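Local coordinates for ThiJ/PfpI family protein (Pseudomonas syringae pv. tomato, PDB 3EWN), which is of unknown function but belongs to the DJ-1/PfpI family, whose fold is related to the class I glutamine amidotransferases, at residues T75-F78 with G79-P82; A101-A104 with E105-A108; C197-M201 with S202-P206; A212-M215 with K216-P219; L229-E232 with F233-A237. One frame throughout, in Å; residues are numbered along the deposited sequence.

Contact 1 (T75-F78 with G79-P82); sequences TATF and GTCP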
loop_
_atom_site.group_PDB
_atom_site.type_symbol
_atom_site.label_atom_id
_atom_site.label_comp_id
_atom_site.label_asym_id
_atom_site.label_seq_id
_atom_site.Cartn_x
_atom_site.Cartn_y
_atom_site.Cartn_z
ATOM N N THR A 75 11.898 12.142 5.668
ATOM C CA THR A 75 12.293 12.428 7.046
ATOM C C THR A 75 13.810 12.461 7.175
ATOM O O THR A 75 14.349 12.716 8.254
ATOM C CB THR A 75 11.733 11.391 8.038
ATOM O OG1 THR A 75 12.174 10.080 7.669
ATOM C CG2 THR A 75 10.212 11.443 8.059
ATOM N N ALA A 76 14.494 12.208 6.065
ATOM C CA ALA A 76 15.948 12.217 6.040
ATOM C C ALA A 76 16.446 12.475 4.627
ATOM O O ALA A 76 15.732 12.229 3.655
ATOM C CB ALA A 76 16.491 10.881 6.547
ATOM N N THR A 77 17.668 12.985 4.523
ATOM C CA THR A 77 18.295 13.251 3.235
ATOM C C THR A 77 19.481 12.305 3.147
ATOM O O THR A 77 19.790 11.613 4.116
ATOM C CB THR A 77 18.814 14.696 3.140
ATOM O OG1 THR A 77 19.833 14.905 4.126
ATOM C CG2 THR A 77 17.679 15.685 3.376
ATOM N N PHE A 78 20.143 12.268 1.997
ATOM C CA PHE A 78 21.294 11.392 1.831
ATOM C C PHE A 78 22.363 11.740 2.860
ATOM O O PHE A 78 23.224 10.918 3.177
ATOM C CB PHE A 78 21.878 11.526 0.421
ATOM C CG PHE A 78 20.893 11.237 -0.676
ATOM C CD1 PHE A 78 19.869 10.315 -0.485
ATOM C CD2 PHE A 78 21.003 11.872 -1.909
ATOM C CE1 PHE A 78 18.969 10.026 -1.510
ATOM C CE2 PHE A 78 20.109 11.590 -2.941
ATOM C CZ PHE A 78 19.090 10.667 -2.740
ATOM N N GLY A 79 22.298 12.962 3.380
ATOM C CA GLY A 79 23.263 13.403 4.370
ATOM C C GLY A 79 22.904 13.065 5.806
ATOM O O GLY A 79 23.790 12.793 6.615
ATOM N N THR A 80 21.615 13.079 6.141
ATOM C CA THR A 80 21.204 12.778 7.509
ATOM C C THR A 80 20.824 11.317 7.745
ATOM O O THR A 80 20.561 10.912 8.877
ATOM C CB THR A 80 20.033 13.684 7.957
ATOM O OG1 THR A 80 18.898 13.471 7.108
ATOM C CG2 THR A 80 20.448 15.155 7.892
ATOM N N CYS A 81 20.789 10.522 6.682
ATOM C CA CYS A 81 20.463 9.107 6.832
ATOM C C CYS A 81 21.639 8.411 7.517
ATOM O O CYS A 81 22.792 8.653 7.165
ATOM C CB CYS A 81 20.226 8.469 5.463
ATOM S SG CYS A 81 19.865 6.697 5.515
ATOM N N PRO A 82 21.366 7.551 8.512
ATOM C CA PRO A 82 22.449 6.844 9.207
ATOM C C PRO A 82 23.407 6.148 8.237
ATOM O O PRO A 82 23.004 5.722 7.151
ATOM C CB PRO A 82 21.697 5.851 10.086
ATOM C CG PRO A 82 20.474 6.629 10.471
ATOM C CD PRO A 82 20.067 7.287 9.158
HETATM O O HOH W 1 17.000 14.871 8.482
#
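The flat peptide carbonyl of Thr-77 faces the backbone of Thr-80 and Cys-81. Cys-81 N lies almost straight beyond its oxygen, with 3.0 Å from Cys-81 N to Thr-77 O and a C=O...N angle of 167°. Thr-80 N adds only a weak bond to the same oxygen. The other flat group, the Phe-78 ring, points away from the turn and stacks on the ring of Phe-109, with Val-57 also packed against it.

The two threonines grip each other reciprocally. Thr-80 OG1 accepts from Thr-77 N at 2.9 Å, nearly straight at 170°, and Thr-77 OG1 accepts from Thr-80 N at 3.3 Å. Both hydroxyls are tucked between their own backbone N and carbonyl carbon (chi1 near 60° in both), which aims them across the turn. The result is an alpha turn leaving edge strand 76-77 of the central sheet, closed by a reciprocal pair of hydroxyl to N-H bonds. A water sits 2.7 Å from Thr-80 OG1. Side-chain hydroxyls thus satisfy the backbone N-H groups of both threonines where the chain leaves the strand.

Contact 2 (A101-A104 with E105-A108); sequences ASDA and ETLA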
loop_
_atom_site.group_PDB
_atom_site.type_symbol
_atom_site.label_atom_id
_atom_site.label_comp_id
_atom_site.label_asym_id
_atom_site.label_seq_id
_atom_site.Cartn_x
_atom_site.Cartn_y
_atom_site.Cartn_z
ATOM N N ALA A 101 17.636 6.364 -10.998
ATOM C CA ALA A 101 18.717 5.441 -11.332
ATOM C C ALA A 101 19.798 6.087 -12.194
ATOM O O ALA A 101 20.817 5.461 -12.480
ATOM C CB ALA A 101 18.152 4.213 -12.046
ATOM N N SER A 102 19.569 7.333 -12.603
ATOM C CA SER A 102 20.527 8.068 -13.433
ATOM C C SER A 102 21.074 9.300 -12.713
ATOM O O SER A 102 21.876 10.051 -13.272
ATOM C CB SER A 102 19.859 8.518 -14.737
ATOM O OG SER A 102 19.342 7.414 -15.447
ATOM N N ASP A 103 20.629 9.506 -11.479
ATOM C CA ASP A 103 21.058 10.647 -10.677
ATOM C C ASP A 103 22.326 10.308 -9.889
ATOM O O ASP A 103 22.327 9.415 -9.043
ATOM C CB ASP A 103 19.935 11.046 -9.718
ATOM C CG ASP A 103 20.284 12.258 -8.887
ATOM O OD1 ASP A 103 20.393 13.361 -9.461
ATOM O OD2 ASP A 103 20.452 12.106 -7.659
ATOM N N ALA A 104 23.405 11.035 -10.169
ATOM C CA ALA A 104 24.684 10.794 -9.507
ATOM C C ALA A 104 24.627 10.788 -7.980
ATOM O O ALA A 104 25.199 9.904 -7.341
ATOM C CB ALA A 104 25.715 11.818 -9.980
ATOM N N GLU A 105 23.946 11.768 -7.392
ATOM C CA GLU A 105 23.864 11.840 -5.938
ATOM C C GLU A 105 23.107 10.655 -5.354
ATOM O O GLU A 105 23.511 10.096 -4.335
ATOM C CB GLU A 105 23.200 13.145 -5.489
ATOM C CG GLU A 105 23.212 13.321 -3.979
ATOM C CD GLU A 105 22.740 14.692 -3.530
ATOM O OE1 GLU A 105 22.644 14.913 -2.300
ATOM O OE2 GLU A 105 22.469 15.548 -4.400
ATOM N N THR A 106 22.010 10.271 -5.997
ATOM C CA THR A 106 21.221 9.139 -5.521
ATOM C C THR A 106 22.041 7.854 -5.587
ATOM O O THR A 106 22.063 7.074 -4.637
ATOM C CB THR A 106 19.933 8.970 -6.354
ATOM O OG1 THR A 106 19.129 10.147 -6.217
ATOM C CG2 THR A 106 19.127 7.767 -5.871
ATOM N N LEU A 107 22.726 7.637 -6.704
ATOM C CA LEU A 107 23.538 6.435 -6.853
ATOM C C LEU A 107 24.666 6.390 -5.825
ATOM O O LEU A 107 24.945 5.337 -5.252
ATOM C CB LEU A 107 24.120 6.353 -8.266
ATOM C CG LEU A 107 23.106 6.158 -9.397
ATOM C CD1 LEU A 107 23.833 6.093 -10.733
ATOM C CD2 LEU A 107 22.295 4.884 -9.162
ATOM N N ALA A 108 25.311 7.530 -5.593
ATOM C CA ALA A 108 26.408 7.595 -4.634
ATOM C C ALA A 108 25.915 7.191 -3.251
ATOM O O ALA A 108 26.596 6.458 -2.532
ATOM C CB ALA A 108 26.988 9.010 -4.595
HETATM O O HOH W 2 23.002 14.085 -8.586
#
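Asp-103 caps the start of helix 104-114 as its N-cap residue, and its carboxylate reaches across to Thr-106. Its CG stands anti to the backbone N (chi1 -178°), which swings the carboxylate over the first turn. Already at CB the side chain brushes the threonine, with 3.7 Å between Asp-103 CB and Thr-106 OG1, and the two side chains run at about a right angle to each other. At the tip, Asp-103 OD2 takes two donors from this one residue: Thr-106 N at 2.9 Å, the capping bond proper, and Thr-106 OG1 at 2.8 Å. Both come in on the anti side of OD2 but from opposite faces of the carboxylate plane, 33° and 25° out of it respectively, so the oxygen is held from above and below. The other oxygen, OD1, makes a salt bridge to Lys-59, against which Glu-105 also packs.

Main-chain bonds carry the helix on from here, Leu-107 N to Asp-103 O and Ala-108 N to Ala-104 O. Leu-107 leans back over the entering loop: its CG sits 3.4 Å from Asp-103 O, and its CD1 approaches Ala-101 O at 3.5 Å. The same leucine packs on Ala-132 at the end of helix 126-132, while Ala-101 touches Ile-129 of that helix and Leu-240 of helix 231-240. One ordered water completes the cap, donating a hydrogen bond to Asp-103 OD1 and accepting the N-H of Glu-105, 2.8 Å from Glu-105 N.

Contact 3 (C197-M201 with S202-P206); sequences CAQLM and SEYDP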
loop_
_atom_site.group_PDB
_atom_site.type_symbol
_atom_site.label_atom_id
_atom_site.label_comp_id
_atom_site.label_asym_id
_atom_site.label_seq_id
_atom_site.Cartn_x
_atom_site.Cartn_y
_atom_site.Cartn_z
ATOM N N CYS A 197 1.670 -12.627 13.371
ATOM C CA CYS A 197 0.874 -11.634 14.095
ATOM C C CYS A 197 0.617 -10.435 13.184
ATOM O O CYS A 197 -0.491 -9.904 13.134
ATOM C CB CYS A 197 1.600 -11.167 15.353
ATOM S SG CYS A 197 1.628 -12.401 16.663
ATOM N N ALA A 198 1.656 -10.008 12.471
ATOM C CA ALA A 198 1.541 -8.885 11.548
ATOM C C ALA A 198 0.576 -9.231 10.416
ATOM O O ALA A 198 -0.197 -8.386 9.967
ATOM C CB ALA A 198 2.912 -8.534 10.970
ATOM N N GLN A 199 0.632 -10.476 9.950
ATOM C CA GLN A 199 -0.240 -10.912 8.867
ATOM C C GLN A 199 -1.696 -10.899 9.305
ATOM O O GLN A 199 -2.574 -10.486 8.549
ATOM C CB GLN A 199 0.150 -12.319 8.395
ATOM C CG GLN A 199 -0.615 -12.783 7.164
ATOM C CD GLN A 199 -0.210 -14.173 6.713
ATOM O OE1 GLN A 199 0.451 -14.903 7.449
ATOM N NE2 GLN A 199 -0.614 -14.546 5.503
ATOM N N LEU A 200 -1.959 -11.345 10.529
ATOM C CA LEU A 200 -3.328 -11.360 11.028
ATOM C C LEU A 200 -3.828 -9.939 11.275
ATOM O O LEU A 200 -4.980 -9.626 10.985
ATOM C CB LEU A 200 -3.426 -12.170 12.324
ATOM C CG LEU A 200 -4.825 -12.207 12.947
ATOM C CD1 LEU A 200 -5.801 -12.826 11.957
ATOM C CD2 LEU A 200 -4.803 -13.017 14.239
HETATM N N MSE A 201 -2.959 -9.082 11.805
HETATM C CA MSE A 201 -3.323 -7.696 12.097
HETATM C C MSE A 201 -3.648 -6.932 10.811
HETATM O O MSE A 201 -4.525 -6.070 10.798
HETATM C CB MSE A 201 -2.179 -7.007 12.859
HETATM C CG MSE A 201 -2.483 -5.602 13.364
HETATM SE SE MSE A 201 -3.959 -5.542 14.601
HETATM C CE MSE A 201 -3.589 -7.115 15.523
ATOM N N SER A 202 -2.944 -7.251 9.730
ATOM C CA SER A 202 -3.174 -6.588 8.450
ATOM C C SER A 202 -4.170 -7.389 7.613
ATOM O O SER A 202 -4.456 -7.039 6.464
ATOM C CB SER A 202 -1.852 -6.457 7.688
ATOM O OG SER A 202 -1.291 -7.732 7.447
ATOM N N GLU A 203 -4.694 -8.460 8.207
ATOM C CA GLU A 203 -5.641 -9.347 7.539
ATOM C C GLU A 203 -5.150 -9.679 6.141
ATOM O O GLU A 203 -5.910 -9.591 5.176
ATOM C CB GLU A 203 -7.030 -8.705 7.446
ATOM C CG GLU A 203 -7.721 -8.520 8.779
ATOM C CD GLU A 203 -9.231 -8.456 8.647
ATOM O OE1 GLU A 203 -9.807 -9.392 8.054
ATOM O OE2 GLU A 203 -9.841 -7.485 9.140
ATOM N N TYR A 204 -3.882 -10.067 6.027
ATOM C CA TYR A 204 -3.327 -10.382 4.720
ATOM C C TYR A 204 -3.622 -11.803 4.241
ATOM O O TYR A 204 -2.783 -12.705 4.303
ATOM C CB TYR A 204 -1.818 -10.100 4.709
ATOM C CG TYR A 204 -1.184 -10.210 3.338
ATOM C CD1 TYR A 204 -1.796 -9.651 2.213
ATOM C CD2 TYR A 204 0.027 -10.878 3.164
ATOM C CE1 TYR A 204 -1.217 -9.764 0.943
ATOM C CE2 TYR A 204 0.616 -10.992 1.905
ATOM C CZ TYR A 204 -0.012 -10.438 0.800
ATOM O OH TYR A 204 0.561 -10.577 -0.444
ATOM N N ASP A 205 -4.849 -11.976 3.770
ATOM C CA ASP A 205 -5.334 -13.235 3.219
ATOM C C ASP A 205 -6.112 -12.753 2.006
ATOM O O ASP A 205 -7.342 -12.737 1.996
ATOM C CB ASP A 205 -6.253 -13.949 4.215
ATOM C CG ASP A 205 -6.859 -15.220 3.645
ATOM O OD1 ASP A 205 -6.232 -15.847 2.762
ATOM O OD2 ASP A 205 -7.963 -15.602 4.092
ATOM N N PRO A 206 -5.384 -12.344 0.958
ATOM C CA PRO A 206 -5.957 -11.831 -0.287
ATOM C C PRO A 206 -6.940 -12.738 -1.001
ATOM O O PRO A 206 -6.826 -13.961 -0.957
ATOM C CB PRO A 206 -4.722 -11.527 -1.132
ATOM C CG PRO A 206 -3.745 -12.562 -0.672
ATOM C CD PRO A 206 -3.928 -12.525 0.824
#
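Ser-202 doubles its grip on Ala-198: Ser-202 N donates to Ala-198 O at 3.0 Å, and Ser-202 OG donates to that same Ala-198 O at 2.8 Å, the two arriving from opposite faces of the carbonyl. The hydroxyl can bend back onto the helix because OG lies between its own N and carbonyl carbon (chi1 60°). One residue further on, Glu-203 takes a positive phi of 46° and ends helix 192-201 in a Schellman motif. Its long bond runs from Tyr-204 N to Gln-199 O, 2.9 Å and in the carbonyl plane; the companion from Glu-203 N to Leu-200 O is weak.

Gln-199 ties down the exit a second time. Its extended side chain carries NE2 to Tyr-204 O at 3.1 Å, with the acceptor close to the amide plane, and Gln-199 CG meets Tyr-204 CB at 3.8 Å on the way. Both ends of this amide are also held by the second subunit, OE1 by Ala-212 N and NE2 by Phe-210 O, so its rotation is fixed from two chains. The phenol hydroxyl of Tyr-204 is positioned by Asp-180.

Further out, Gln-199 and Tyr-204 both lie against Leu-183 of helix 177-189, and Met-201 O and Ser-202 O bond to His-144 and Thr-176 of the second subunit, placing the end of helix 192-201 between its neighbouring helix and that subunit.

Contact 4 (A212-M215 with K216-P219); sequences AGSM and KTAP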
loop_
_atom_site.group_PDB
_atom_site.type_symbol
_atom_site.label_atom_id
_atom_site.label_comp_id
_atom_site.label_asym_id
_atom_site.label_seq_id
_atom_site.Cartn_x
_atom_site.Cartn_y
_atom_site.Cartn_z
ATOM N N ALA A 212 -5.890 -11.984 -13.277
ATOM C CA ALA A 212 -4.932 -11.499 -14.265
ATOM C C ALA A 212 -3.703 -10.865 -13.629
ATOM O O ALA A 212 -3.104 -9.963 -14.209
ATOM C CB ALA A 212 -5.611 -10.493 -15.195
ATOM N N GLY A 213 -3.322 -11.347 -12.450
ATOM C CA GLY A 213 -2.168 -10.794 -11.759
ATOM C C GLY A 213 -0.806 -11.287 -12.213
ATOM O O GLY A 213 0.216 -10.775 -11.755
ATOM N N SER A 214 -0.776 -12.276 -13.101
ATOM C CA SER A 214 0.493 -12.808 -13.599
ATOM C C SER A 214 0.417 -13.025 -15.106
ATOM O O SER A 214 -0.655 -13.291 -15.646
ATOM C CB SER A 214 0.822 -14.137 -12.920
ATOM O OG SER A 214 -0.040 -15.153 -13.381
HETATM N N MSE A 215 1.562 -12.923 -15.772
HETATM C CA MSE A 215 1.628 -13.097 -17.218
HETATM C C MSE A 215 1.088 -14.447 -17.685
HETATM O O MSE A 215 0.685 -14.585 -18.836
HETATM C CB MSE A 215 3.074 -12.920 -17.707
HETATM C CG MSE A 215 3.636 -11.517 -17.526
HETATM SE SE MSE A 215 2.857 -10.163 -18.685
HETATM C CE MSE A 215 4.224 -10.138 -20.048
ATOM N N LYS A 216 1.054 -15.433 -16.793
ATOM C CA LYS A 216 0.578 -16.766 -17.156
ATOM C C LYS A 216 -0.920 -17.036 -16.980
ATOM O O LYS A 216 -1.433 -18.024 -17.508
ATOM C CB LYS A 216 1.387 -17.822 -16.399
ATOM C CG LYS A 216 1.428 -17.611 -14.895
ATOM C CD LYS A 216 2.606 -18.344 -14.262
ATOM C CE LYS A 216 2.507 -19.853 -14.444
ATOM N NZ LYS A 216 1.359 -20.439 -13.696
ATOM N N THR A 217 -1.625 -16.172 -16.255
ATOM C CA THR A 217 -3.058 -16.380 -16.059
ATOM C C THR A 217 -3.912 -15.268 -16.656
ATOM O O THR A 217 -5.117 -15.430 -16.828
ATOM C CB THR A 217 -3.423 -16.507 -14.564
ATOM O OG1 THR A 217 -3.128 -15.281 -13.885
ATOM C CG2 THR A 217 -2.647 -17.647 -13.925
ATOM N N ALA A 218 -3.287 -14.137 -16.963
ATOM C CA ALA A 218 -4.007 -13.009 -17.536
ATOM C C ALA A 218 -4.464 -13.351 -18.948
ATOM O O ALA A 218 -3.805 -14.120 -19.651
ATOM C CB ALA A 218 -3.109 -11.783 -17.565
ATOM N N PRO A 219 -5.611 -12.798 -19.375
ATOM C CA PRO A 219 -6.119 -13.069 -20.725
ATOM C C PRO A 219 -5.052 -12.655 -21.729
ATOM O O PRO A 219 -4.366 -11.658 -21.522
ATOM C CB PRO A 219 -7.357 -12.182 -20.813
ATOM C CG PRO A 219 -7.835 -12.127 -19.386
ATOM C CD PRO A 219 -6.550 -11.956 -18.613
#
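Lys-216 lays the root of its side chain against Ser-214, with Lys-216 CG only 3.2 Å from Ser-214 OG. That approach follows from a chi1 of 53°, which folds CG in between the backbone N and carbonyl carbon; beyond it the chain bends twice and leads its ammonium away from the turn.

Thr-217 comes next and meets Ser-214 twice. Its backbone N-H bonds to Ser-214 O, with 3.1 Å from Thr-217 N to the oxygen, arriving from above the carbonyl plane and 56° out of it. Its OG1 accepts from Ser-214 OG at 3.1 Å, and is bonded as well to Asn-211 O just before the segment.

The backbone of Met-215 and Lys-216 has the torsions of a type I beta turn, spanning Ser-214 to Thr-217. Ala-218 widens it to an alpha turn: Ala-218 N also bonds to Ser-214 O at 3.1 Å, but nearly head-on, with a C=O...N angle of 176°. One carbonyl therefore serves two successive N-H groups. The methyl of Ala-218 points back into the curl and packs on Ala-212, CB to CB 3.7 Å.

Pro-219, at the N-cap position of helix 220-229, sets its CD 3.8 Å from Ala-212 CB. Pro-219 and Ala-212 both pack on Glu-196 of the second subunit, and Met-215, turned outward from the curl, lies on its Leu-200.

Contact 5 (L229-E232 with F233-A237); sequences LVAE and FTKKA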
loop_
_atom_site.group_PDB
_atom_site.type_symbol
_atom_site.label_atom_id
_atom_site.label_comp_id
_atom_site.label_asym_id
_atom_site.label_seq_id
_atom_site.Cartn_x
_atom_site.Cartn_y
_atom_site.Cartn_z
ATOM N N LEU A 229 1.836 -1.248 -23.804
ATOM C CA LEU A 229 1.750 -0.032 -23.012
ATOM C C LEU A 229 3.062 0.301 -22.299
ATOM O O LEU A 229 3.427 1.473 -22.177
ATOM C CB LEU A 229 0.619 -0.156 -21.989
ATOM C CG LEU A 229 0.371 1.060 -21.092
ATOM C CD1 LEU A 229 0.108 2.302 -21.935
ATOM C CD2 LEU A 229 -0.809 0.773 -20.187
ATOM N N VAL A 230 3.773 -0.725 -21.836
ATOM C CA VAL A 230 5.035 -0.494 -21.133
ATOM C C VAL A 230 6.249 -0.553 -22.058
ATOM O O VAL A 230 7.382 -0.412 -21.607
ATOM C CB VAL A 230 5.254 -1.519 -19.995
ATOM C CG1 VAL A 230 4.040 -1.553 -19.083
ATOM C CG2 VAL A 230 5.541 -2.892 -20.573
ATOM N N ALA A 231 6.012 -0.757 -23.350
ATOM C CA ALA A 231 7.100 -0.850 -24.320
ATOM C C ALA A 231 8.140 0.267 -24.178
ATOM O O ALA A 231 9.348 0.007 -24.205
ATOM C CB ALA A 231 6.531 -0.861 -25.736
ATOM N N GLU A 232 7.679 1.504 -24.024
ATOM C CA GLU A 232 8.604 2.624 -23.888
ATOM C C GLU A 232 9.495 2.473 -22.658
ATOM O O GLU A 232 10.698 2.743 -22.719
ATOM C CB GLU A 232 7.848 3.955 -23.814
ATOM C CG GLU A 232 7.150 4.384 -25.102
ATOM C CD GLU A 232 8.081 4.431 -26.307
ATOM O OE1 GLU A 232 9.281 4.729 -26.138
ATOM O OE2 GLU A 232 7.602 4.180 -27.435
ATOM N N PHE A 233 8.909 2.045 -21.543
ATOM C CA PHE A 233 9.671 1.855 -20.313
ATOM C C PHE A 233 10.642 0.684 -20.470
ATOM O O PHE A 233 11.803 0.777 -20.079
ATOM C CB PHE A 233 8.724 1.595 -19.139
ATOM C CG PHE A 233 9.427 1.358 -17.828
ATOM C CD1 PHE A 233 10.210 2.354 -17.252
ATOM C CD2 PHE A 233 9.295 0.144 -17.164
ATOM C CE1 PHE A 233 10.848 2.147 -16.025
ATOM C CE2 PHE A 233 9.925 -0.075 -15.939
ATOM C CZ PHE A 233 10.705 0.929 -15.369
ATOM N N THR A 234 10.175 -0.416 -21.050
ATOM C CA THR A 234 11.045 -1.572 -21.240
ATOM C C THR A 234 12.298 -1.194 -22.016
ATOM O O THR A 234 13.407 -1.570 -21.637
ATOM C CB THR A 234 10.335 -2.700 -21.998
ATOM O OG1 THR A 234 9.217 -3.158 -21.230
ATOM C CG2 THR A 234 11.296 -3.868 -22.237
ATOM N N LYS A 235 12.123 -0.456 -23.109
ATOM C CA LYS A 235 13.265 -0.046 -23.911
ATOM C C LYS A 235 14.187 0.908 -23.153
ATOM O O LYS A 235 15.406 0.774 -23.224
ATOM C CB LYS A 235 12.797 0.590 -25.226
ATOM C CG LYS A 235 12.224 -0.419 -26.219
ATOM C CD LYS A 235 11.919 0.208 -27.576
ATOM C CE LYS A 235 10.695 1.112 -27.534
ATOM N NZ LYS A 235 9.441 0.361 -27.237
ATOM N N LYS A 236 13.614 1.855 -22.417
ATOM C CA LYS A 236 14.423 2.807 -21.652
ATOM C C LYS A 236 15.174 2.113 -20.523
ATOM O O LYS A 236 16.280 2.525 -20.161
ATOM C CB LYS A 236 13.544 3.930 -21.094
ATOM C CG LYS A 236 13.049 4.886 -22.172
ATOM C CD LYS A 236 11.906 5.762 -21.684
ATOM C CE LYS A 236 12.351 6.745 -20.626
ATOM N NZ LYS A 236 11.279 7.745 -20.357
ATOM N N ALA A 237 14.570 1.068 -19.960
ATOM C CA ALA A 237 15.220 0.310 -18.897
ATOM C C ALA A 237 16.426 -0.404 -19.497
ATOM O O ALA A 237 17.516 -0.372 -18.936
ATOM C CB ALA A 237 14.253 -0.703 -18.297
HETATM O O HOH W 3 7.313 1.805 -28.634
#
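Glu-232 and Lys-235 cross obliquely on the exposed side of helix 231-240 without forming a salt bridge: Glu-232 OE2 and Lys-235 NZ stay 4.2 Å apart. A water spans the gap, 2.7 Å from Glu-232 OE2, to which it donates, and 2.9 Å from Lys-235 NZ, from which it accepts. The lysine is bent at chi3 and chi4 (-73° and -65°), so it doubles back over the first turn. Lys-235 NZ lies 3.5 Å from Ala-231 CB and makes a weak bond to Ala-231 O.

On the buried side, Val-230 CG2 lies 3.7 Å from Thr-234 OG1. That hydroxyl is bonded to Ser-146 O, and Val-230 packs on Ser-146 as well. Phe-233 keeps its CB 3.5 Å from Val-230 O but directs its ring away, against Leu-98 of helix 95-100 and close to a bound glycerol. Lys-236 pairs with Asp-95, at the start of that same helix.

Beneath the side chains run the i to i+4 bonds of an alpha-helix, beginning with Thr-234 N to Val-230 O at 2.8 Å. This is the opening turn of a helix restarting at the break after helix 220-229.

Contacts 1 and 2 touch directly: the ring of Phe-78 reaches from contact 1 onto helix 104-114, Phe-78 CD2 lying 3.4 Å from Glu-105 CG. Contact 5 comes within about 7 Å of contact 2, nearest atoms, and is also about 7 Å from contact 4 at the nearest atoms; helix 220-229 joins contacts 4 and 5 in sequence. Contacts 3 and 4 are about 11 Å apart at their nearest atoms within one chain, yet meet between the two subunits, where Gln-199 of one faces Ala-212 of the other. Contact 5 joins this interface through Val-230, packed on Met-201 of the second subunit. Glycerols, probably from crystallisation, lie near Met-201 and Phe-233.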